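Local coordinates for protein multicopper oxidase type 1 (Nitrosomonas europaea, PDB 3G5W) that binds copper and probably oxidises its substrates as a two-domain, laccase-like multicopper oxidase, at residues G41-V46 and K91-P96. Numbering follows the deposited sequence.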
loop_
_atom_site.group_PDB
_atom_site.type_symbol
_atom_site.label_atom_id
_atom_site.label_comp_id
_atom_site.label_asym_id
_atom_site.label_seq_id
_atom_site.Cartn_x
_atom_site.Cartn_y
_atom_site.Cartn_z
ATOM N N GLY A 41 3.228 -31.555 4.326
ATOM C CA GLY A 41 2.687 -32.884 4.058
ATOM C C GLY A 41 2.024 -33.563 5.247
ATOM O O GLY A 41 1.405 -34.616 5.081
ATOM N N ASP A 42 2.153 -32.981 6.442
ATOM C CA ASP A 42 1.484 -33.533 7.630
ATOM C C ASP A 42 -0.019 -33.478 7.441
ATOM O O ASP A 42 -0.537 -32.544 6.821
ATOM C CB ASP A 42 1.840 -32.765 8.906
ATOM C CG ASP A 42 3.201 -33.127 9.461
ATOM O OD1 ASP A 42 3.606 -32.494 10.462
ATOM O OD2 ASP A 42 3.868 -34.025 8.908
ATOM N N ASP A 43 -0.708 -34.484 7.972
ATOM C CA ASP A 43 -2.162 -34.524 7.949
ATOM C C ASP A 43 -2.677 -33.982 9.265
ATOM O O ASP A 43 -2.535 -34.614 10.327
ATOM C CB ASP A 43 -2.666 -35.945 7.686
ATOM C CG ASP A 43 -2.312 -36.439 6.291
ATOM O OD1 ASP A 43 -2.257 -35.618 5.343
ATOM O OD2 ASP A 43 -2.087 -37.660 6.139
ATOM N N VAL A 44 -3.252 -32.787 9.186
ATOM C CA VAL A 44 -3.651 -32.026 10.361
ATOM C C VAL A 44 -5.145 -32.185 10.610
ATOM O O VAL A 44 -5.945 -32.121 9.681
ATOM C CB VAL A 44 -3.277 -30.530 10.210
ATOM C CG1 VAL A 44 -3.678 -29.728 11.440
ATOM C CG2 VAL A 44 -1.772 -30.381 9.954
ATOM N N THR A 45 -5.494 -32.426 11.872
ATOM C CA THR A 45 -6.880 -32.431 12.333
ATOM C C THR A 45 -7.017 -31.428 13.479
ATOM O O THR A 45 -6.264 -31.481 14.460
ATOM C CB THR A 45 -7.309 -33.842 12.822
ATOM O OG1 THR A 45 -7.224 -34.772 11.738
ATOM C CG2 THR A 45 -8.735 -33.831 13.352
ATOM N N VAL A 46 -7.969 -30.506 13.360
ATOM C CA VAL A 46 -8.195 -29.531 14.426
ATOM C C VAL A 46 -9.653 -29.550 14.870
ATOM O O VAL A 46 -10.550 -29.269 14.073
ATOM C CB VAL A 46 -7.789 -28.088 14.022
ATOM C CG1 VAL A 46 -7.867 -27.160 15.233
ATOM C CG2 VAL A 46 -6.382 -28.060 13.426
ATOM N N LYS A 91 -9.975 -30.852 8.766
ATOM C CA LYS A 91 -9.004 -31.848 8.319
ATOM C C LYS A 91 -8.360 -31.408 7.014
ATOM O O LYS A 91 -9.037 -31.250 5.999
ATOM C CB LYS A 91 -9.661 -33.222 8.142
ATOM C CG LYS A 91 -9.854 -33.977 9.443
ATOM C CD LYS A 91 -10.489 -35.340 9.208
ATOM C CE LYS A 91 -10.642 -36.101 10.519
ATOM N NZ LYS A 91 -9.377 -36.796 10.921
ATOM N N PHE A 92 -7.047 -31.202 7.046
ATOM C CA PHE A 92 -6.337 -30.749 5.859
ATOM C C PHE A 92 -4.887 -31.227 5.866
ATOM O O PHE A 92 -4.326 -31.524 6.927
ATOM C CB PHE A 92 -6.433 -29.214 5.711
ATOM C CG PHE A 92 -5.936 -28.444 6.910
ATOM C CD1 PHE A 92 -4.609 -28.041 6.991
ATOM C CD2 PHE A 92 -6.800 -28.116 7.951
ATOM C CE1 PHE A 92 -4.136 -27.328 8.094
ATOM C CE2 PHE A 92 -6.343 -27.406 9.065
ATOM C CZ PHE A 92 -5.008 -27.013 9.138
ATOM N N LYS A 93 -4.304 -31.342 4.679
ATOM C CA LYS A 93 -2.866 -31.583 4.545
ATOM C C LYS A 93 -2.154 -30.240 4.660
ATOM O O LYS A 93 -2.620 -29.241 4.108
ATOM C CB LYS A 93 -2.547 -32.249 3.204
ATOM C CG LYS A 93 -1.096 -32.734 3.061
ATOM C CD LYS A 93 -0.846 -33.492 1.754
ATOM C CE LYS A 93 -1.377 -34.935 1.785
ATOM N NZ LYS A 93 -0.798 -35.775 2.892
ATOM N N ALA A 94 -1.036 -30.208 5.385
ATOM C CA ALA A 94 -0.279 -28.969 5.554
ATOM C C ALA A 94 0.536 -28.697 4.299
ATOM O O ALA A 94 1.598 -29.285 4.091
ATOM C CB ALA A 94 0.614 -29.040 6.782
ATOM N N GLU A 95 0.001 -27.827 3.446
ATOM C CA GLU A 95 0.639 -27.468 2.182
ATOM C C GLU A 95 0.013 -26.203 1.594
ATOM O O GLU A 95 -1.200 -26.001 1.702
ATOM C CB GLU A 95 0.581 -28.631 1.174
ATOM C CG GLU A 95 -0.817 -29.187 0.929
ATOM C CD GLU A 95 -0.863 -30.260 -0.147
ATOM O OE1 GLU A 95 0.208 -30.765 -0.556
ATOM O OE2 GLU A 95 -1.979 -30.609 -0.585
ATOM N N PRO A 96 0.839 -25.340 0.968
ATOM C CA PRO A 96 2.293 -25.469 0.819
ATOM C C PRO A 96 3.050 -25.103 2.094
ATOM O O PRO A 96 2.431 -24.802 3.114
ATOM C CB PRO A 96 2.612 -24.471 -0.296
ATOM C CG PRO A 96 1.594 -23.408 -0.135
ATOM C CD PRO A 96 0.330 -24.118 0.313
HETATM O O HOH W 1 -1.633 -38.366 3.254
#
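K93 and D43 sit side by side as a non-hydrogen-bonded pair where strands 43-50 and 87-93 run antiparallel in the first of the two cupredoxin domains. From CB outward, K93 runs alongside D43 and the turn before it: CB sits 4.0 Å from D43 OD1; CG, anti to the backbone N (chi1 -171°), runs alongside the G41 and D42 carbonyl oxygens; CD stays near G41 O. The chain then bends at its last two torsions, which swings CE to 3.7 Å from D43 OD1 and brings NZ round to close a salt bridge with the same oxygen at 2.9 Å. NZ meets OD1 on its syn side, 19° out of the carboxylate plane, makes a weak bond to G41 O, and donates to a water that in turn donates to D43 OD2. That second oxygen has its own salt bridge to K2, on the neighbouring strand 2-15, which also packs F5 against V44.

On the other face of the sheet, V44 and F92 lie side by side, their backbones joined by the bond pair of an antiparallel bridge. V44 CB stands over one face of the F92 ring as a CH-pi contact, 4.2 Å from the centroid, while CG1 reaches CZ and CG2 rests on A94 CB. W60, which with H59 and H61 lines the pocket of a bound Cu-O linkage, meets the F92 ring obliquely. Beyond the D43-K93 pair two more backbone bonds tie the chains: A94 N donates to D42 O, and G41 N gives A94 O an almost straight bond of 2.8 Å, 177° at the hydrogen.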